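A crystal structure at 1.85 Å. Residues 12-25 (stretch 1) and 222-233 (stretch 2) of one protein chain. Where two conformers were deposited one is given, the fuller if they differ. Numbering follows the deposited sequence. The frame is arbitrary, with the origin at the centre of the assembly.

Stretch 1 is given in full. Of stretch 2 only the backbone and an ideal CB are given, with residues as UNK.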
# COMPACT_ATOMS: atom_id res chain seq x y z
N GLU A 12 -6.97 6.63 4.68
CA GLU A 12 -6.01 7.70 4.49
C GLU A 12 -4.73 6.95 4.09
O GLU A 12 -4.54 5.81 4.52
CB GLU A 12 -5.80 8.45 5.79
CG GLU A 12 -7.03 9.29 6.19
CD GLU A 12 -7.41 10.34 5.13
OE1 GLU A 12 -6.62 10.58 4.21
OE2 GLU A 12 -8.51 10.95 5.23
N PRO A 13 -3.83 7.59 3.35
CA PRO A 13 -3.91 8.97 2.85
C PRO A 13 -4.67 9.12 1.53
O PRO A 13 -4.93 10.24 1.08
CB PRO A 13 -2.44 9.34 2.68
CG PRO A 13 -1.86 8.01 2.10
CD PRO A 13 -2.49 7.01 3.09
N HIS A 14 -5.02 8.00 0.91
CA HIS A 14 -5.68 8.04 -0.39
C HIS A 14 -6.98 8.83 -0.35
O HIS A 14 -7.33 9.52 -1.32
CB HIS A 14 -5.98 6.60 -0.88
CG HIS A 14 -4.77 5.71 -0.86
ND1 HIS A 14 -4.04 5.47 0.29
CD2 HIS A 14 -4.14 5.05 -1.85
CE1 HIS A 14 -3.01 4.70 -0.00
NE2 HIS A 14 -3.05 4.43 -1.29
N ALA A 15 -7.69 8.74 0.77
CA ALA A 15 -8.98 9.44 0.87
C ALA A 15 -8.82 10.95 0.76
O ALA A 15 -9.55 11.61 0.04
CB ALA A 15 -9.69 9.08 2.18
N ARG A 16 -7.87 11.52 1.50
CA ARG A 16 -7.65 12.96 1.39
C ARG A 16 -7.23 13.35 -0.05
O ARG A 16 -7.67 14.37 -0.57
CB ARG A 16 -6.60 13.38 2.41
CG ARG A 16 -6.50 14.86 2.57
CD ARG A 16 -7.79 15.40 3.17
NE ARG A 16 -7.76 16.86 3.21
CZ ARG A 16 -8.79 17.63 3.53
NH1 ARG A 16 -9.97 17.08 3.85
NH2 ARG A 16 -8.65 18.96 3.53
N LEU A 17 -6.39 12.54 -0.69
CA LEU A 17 -5.93 12.82 -2.05
C LEU A 17 -7.12 12.78 -3.03
O LEU A 17 -7.20 13.54 -4.01
CB LEU A 17 -4.86 11.78 -2.46
CG LEU A 17 -3.58 11.73 -1.61
CD1 LEU A 17 -2.70 10.59 -2.07
CD2 LEU A 17 -2.81 13.08 -1.74
N LEU A 18 -8.08 11.89 -2.79
CA LEU A 18 -9.25 11.82 -3.67
C LEU A 18 -10.17 13.03 -3.44
O LEU A 18 -10.90 13.44 -4.35
CB LEU A 18 -10.00 10.52 -3.39
CG LEU A 18 -9.31 9.29 -4.00
CD1 LEU A 18 -10.12 8.07 -3.64
CD2 LEU A 18 -9.21 9.39 -5.49
N GLU A 19 -10.16 13.57 -2.23
CA GLU A 19 -10.97 14.76 -1.91
C GLU A 19 -10.40 15.98 -2.63
O GLU A 19 -11.13 16.89 -3.00
CB GLU A 19 -10.97 15.05 -0.42
CG GLU A 19 -11.69 14.00 0.41
CD GLU A 19 -13.22 14.14 0.35
OE1 GLU A 19 -13.75 14.98 -0.44
OE2 GLU A 19 -13.91 13.41 1.11
N ILE A 20 -9.08 16.01 -2.80
CA ILE A 20 -8.47 17.14 -3.50
C ILE A 20 -8.82 16.97 -4.97
O ILE A 20 -9.15 17.94 -5.65
CB ILE A 20 -6.92 17.13 -3.32
CG1 ILE A 20 -6.60 17.45 -1.85
CG2 ILE A 20 -6.26 18.13 -4.26
CD1 ILE A 20 -5.14 17.22 -1.51
N ALA A 21 -8.76 15.73 -5.43
CA ALA A 21 -9.08 15.41 -6.81
C ALA A 21 -10.55 15.71 -7.14
O ALA A 21 -10.87 16.10 -8.28
CB ALA A 21 -8.80 13.95 -7.09
N LYS A 22 -11.42 15.46 -6.15
CA LYS A 22 -12.87 15.66 -6.31
C LYS A 22 -13.11 17.17 -6.59
O LYS A 22 -13.85 17.54 -7.51
CB LYS A 22 -13.60 15.21 -5.04
CG LYS A 22 -15.12 15.50 -4.94
CD LYS A 22 -15.63 14.91 -3.60
CE LYS A 22 -17.08 15.26 -3.32
NZ LYS A 22 -17.95 14.90 -4.47
N GLU A 23 -12.50 18.02 -5.79
CA GLU A 23 -12.64 19.45 -6.04
C GLU A 23 -12.16 19.84 -7.42
O GLU A 23 -12.82 20.59 -8.13
CB GLU A 23 -11.86 20.26 -5.02
CG GLU A 23 -12.30 20.03 -3.60
CD GLU A 23 -11.77 21.12 -2.70
OE1 GLU A 23 -10.74 21.72 -3.10
OE2 GLU A 23 -12.35 21.38 -1.61
N GLU A 24 -11.01 19.32 -7.82
CA GLU A 24 -10.46 19.67 -9.10
C GLU A 24 -11.25 19.24 -10.32
O GLU A 24 -11.37 20.02 -11.28
CB GLU A 24 -9.03 19.11 -9.23
CG GLU A 24 -8.02 19.80 -8.37
CD GLU A 24 -7.86 21.30 -8.70
OE1 GLU A 24 -7.84 21.69 -9.90
OE2 GLU A 24 -7.74 22.08 -7.72
N VAL A 25 -11.77 18.02 -10.33
CA VAL A 25 -12.50 17.58 -11.50
C VAL A 25 -13.92 18.15 -11.56
O VAL A 25 -14.61 18.09 -12.60
CB VAL A 25 -12.52 16.05 -11.61
CG1 VAL A 25 -11.05 15.53 -11.75
CG2 VAL A 25 -13.22 15.43 -10.38
N UNK A 222 0.27 19.25 -9.62
CA UNK A 222 1.01 20.14 -8.72
C UNK A 222 0.38 20.35 -7.35
O UNK A 222 1.08 20.39 -6.34
CB UNK A 222 1.18 21.50 -9.39
N UNK A 223 -0.93 20.46 -7.29
CA UNK A 223 -1.57 20.65 -5.99
C UNK A 223 -1.44 19.40 -5.06
O UNK A 223 -1.28 19.50 -3.82
CB UNK A 223 -3.05 20.99 -6.21
N UNK A 224 -1.54 18.21 -5.64
CA UNK A 224 -1.40 17.02 -4.81
C UNK A 224 0.06 16.89 -4.41
O UNK A 224 0.36 16.67 -3.23
CB UNK A 224 -1.89 15.77 -5.54
N UNK A 225 0.96 17.05 -5.38
CA UNK A 225 2.40 16.96 -5.11
C UNK A 225 2.80 17.95 -4.01
O UNK A 225 3.61 17.66 -3.11
CB UNK A 225 3.20 17.23 -6.38
N UNK A 226 2.21 19.13 -4.07
CA UNK A 226 2.49 20.16 -3.09
C UNK A 226 1.98 19.72 -1.75
O UNK A 226 2.69 19.83 -0.74
CB UNK A 226 1.87 21.50 -3.49
N UNK A 227 0.75 19.22 -1.72
CA UNK A 227 0.16 18.73 -0.47
C UNK A 227 1.00 17.62 0.21
O UNK A 227 1.19 17.60 1.42
CB UNK A 227 -1.25 18.20 -0.75
N UNK A 228 1.45 16.66 -0.58
CA UNK A 228 2.20 15.54 -0.02
C UNK A 228 3.51 15.99 0.60
O UNK A 228 3.79 15.69 1.77
CB UNK A 228 2.47 14.49 -1.10
N UNK A 229 4.32 16.72 -0.18
CA UNK A 229 5.60 17.22 0.28
C UNK A 229 5.47 18.01 1.57
O UNK A 229 6.34 17.95 2.45
CB UNK A 229 6.24 18.09 -0.80
N UNK A 230 4.37 18.74 1.70
CA UNK A 230 4.18 19.54 2.91
C UNK A 230 3.64 18.81 4.12
O UNK A 230 4.02 19.14 5.25
CB UNK A 230 3.23 20.70 2.59
N UNK A 231 2.76 17.83 3.90
CA UNK A 231 2.17 17.10 5.02
C UNK A 231 3.01 15.93 5.53
O UNK A 231 2.91 15.56 6.69
CB UNK A 231 0.79 16.58 4.61
N UNK A 232 3.82 15.36 4.65
CA UNK A 232 4.66 14.21 5.01
C UNK A 232 6.10 14.57 4.72
O UNK A 232 6.68 14.19 3.68
CB UNK A 232 4.25 12.95 4.25
N UNK A 233 6.68 15.32 5.65
CA UNK A 233 8.04 15.83 5.50
C UNK A 233 9.10 14.76 5.60
O UNK A 233 10.27 15.00 5.29
CB UNK A 233 8.31 16.90 6.56

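The helix of stretch 1 and helix 222-231 run nearly antiparallel, their N-to-C directions 150° apart and their axes 10.3 Å apart at closest approach. The early positions of the second helix lie beside the late residues of the first.

Position 222 is helical, with phi/psi of -53/-39, and an ideal CB would have nothing of stretch 1 within 5.5 Å. Many residues would fit; the deposited one is Gly 222.

Position 223 points its CB toward stretch 1, 4.7 Å from Ile 20 CG2 and 5.1 Å from Glu 24 OE2. Two carboxylates, of Glu 23 and Glu 24, lie beyond a methyl group, so a long cation is called for; lysine or arginine could reach. It is Arg 223, extended with chi1 to chi3 all t. Its NH2 donates to Glu 23 OE1 at 2.8 Å and its NH1 to Glu 24 OE2 at 2.6 Å, both hydrogen bonds within salt bridges. The acids meet the guanidinium at its edge, where the N-H groups point, which leaves one face free to cover Ile 20 CG2, 3.5 Å from Arg 223 NE.

Position 224 also points toward stretch 1, its CB 4.7 Å from Leu 17 CD2 and 5.1 Å from Ile 20 CG2. At this register, with the CA atoms of Leu 17 and 224 only 6.8 Å apart, a compact apolar residue such as valine, alanine or isoleucine is suited. Val 224 sets CG1 3.9 Å from Leu 17 CD2 and CG2 3.9 Å from Ile 20 CG2; Val 224 CG2 also lies 4.4 Å from Leu 17 CD2.

Position 225 points away and 226 is out of reach, so stretch 1 dictates neither. They are Arg 225 and Thr 226; Thr 226 OG1 donates to Gly 222 O at 2.7 Å, a bond back to its own helix.

Position 227 brings its CB to 4.1 Å from Ile 20 CD1, pointing toward stretch 1. Leucine, methionine or an aromatic would suit this greasy surface. Tyr 227 takes Ile 20 CD1 over one ring face, a CH-pi contact 4.1 Å from the ring centroid, while Leu 17 CD2 sits at the ring edge, 3.8 Å from Tyr 227 CD2. Its OH reaches to 3.2 Å from Arg 16 CG.

Position 228 points sideways, and only a side chain with some length would touch Leu 17; leucine or methionine could. Leu 228 does, its CD2 3.7 Å from Leu 17 CD2.

Positions 229 and 230 are out of reach and free to be polar: Lys 229 and Glu 230.

Position 231 points toward stretch 1 across a wide gap, which suits a long polar chain. Arg 231 makes no close contact there; its NH1 gives a weak hydrogen bond to Tyr 227 OH at 2.7 Å.

Position 232 leaves helical phi/psi at -123/80 yet still points toward stretch 1. A large residue could span to Pro 13, and Tyr 232 OH lies 3.5 Å from Pro 13 CB.

Position 233 is out of reach: Lys 233.

Stretch 2, residues 222-233: GRVRTYLKERYK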
# COMPACT_ATOMS: atom_id res chain seq x y z
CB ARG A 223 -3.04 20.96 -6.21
CG ARG A 223 -3.77 21.22 -4.94
CD ARG A 223 -5.21 21.55 -5.24
NE ARG A 223 -6.00 21.66 -4.02
CZ ARG A 223 -7.33 21.78 -4.01
NH1 ARG A 223 -8.01 21.82 -5.16
NH2 ARG A 223 -7.97 21.82 -2.85
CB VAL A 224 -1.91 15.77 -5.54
CG1 VAL A 224 -1.19 14.49 -5.03
CG2 VAL A 224 -3.41 15.65 -5.31
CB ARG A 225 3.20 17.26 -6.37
CG ARG A 225 3.07 16.22 -7.45
CD ARG A 225 4.26 16.32 -8.37
NE ARG A 225 4.39 17.67 -8.90
CZ ARG A 225 3.73 18.12 -9.97
NH1 ARG A 225 2.92 17.31 -10.64
NH2 ARG A 225 3.87 19.38 -10.36
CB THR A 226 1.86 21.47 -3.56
OG1 THR A 226 2.58 21.91 -4.71
CG2 THR A 226 1.87 22.52 -2.46
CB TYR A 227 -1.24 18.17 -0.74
CG TYR A 227 -1.87 17.46 0.46
CD1 TYR A 227 -2.31 18.17 1.58
CD2 TYR A 227 -2.01 16.07 0.47
CE1 TYR A 227 -2.87 17.51 2.68
CE2 TYR A 227 -2.56 15.41 1.56
CZ TYR A 227 -2.99 16.11 2.65
OH TYR A 227 -3.54 15.41 3.71
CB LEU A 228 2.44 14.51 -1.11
CG LEU A 228 1.17 13.74 -1.49
CD1 LEU A 228 1.53 12.71 -2.52
CD2 LEU A 228 0.53 13.08 -0.24
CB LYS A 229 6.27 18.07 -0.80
CG LYS A 229 6.62 17.24 -2.03
CD LYS A 229 7.02 18.12 -3.21
CE LYS A 229 6.98 17.32 -4.51
NZ LYS A 229 6.87 18.22 -5.71
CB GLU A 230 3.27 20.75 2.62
CG GLU A 230 3.97 21.89 1.88
CD GLU A 230 3.13 23.17 1.80
OE1 GLU A 230 2.91 23.81 2.86
OE2 GLU A 230 2.69 23.52 0.67
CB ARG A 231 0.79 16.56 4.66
CG ARG A 231 0.08 16.05 5.88
CD ARG A 231 -1.22 15.37 5.56
NE ARG A 231 -1.90 14.97 6.80
CZ ARG A 231 -2.96 14.16 6.86
NH1 ARG A 231 -3.49 13.64 5.75
NH2 ARG A 231 -3.49 13.85 8.04
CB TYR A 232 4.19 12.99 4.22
CG TYR A 232 2.72 12.64 4.50
CD1 TYR A 232 2.33 12.07 5.72
CD2 TYR A 232 1.74 12.84 3.54
CE1 TYR A 232 1.00 11.71 5.96
CE2 TYR A 232 0.39 12.48 3.76
CZ TYR A 232 0.04 11.92 4.97
OH TYR A 232 -1.26 11.50 5.17
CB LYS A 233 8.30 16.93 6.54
CG LYS A 233 7.21 18.02 6.50
CD LYS A 233 7.79 19.43 6.74
CE LYS A 233 6.77 20.55 6.40
NZ LYS A 233 5.63 20.58 7.36
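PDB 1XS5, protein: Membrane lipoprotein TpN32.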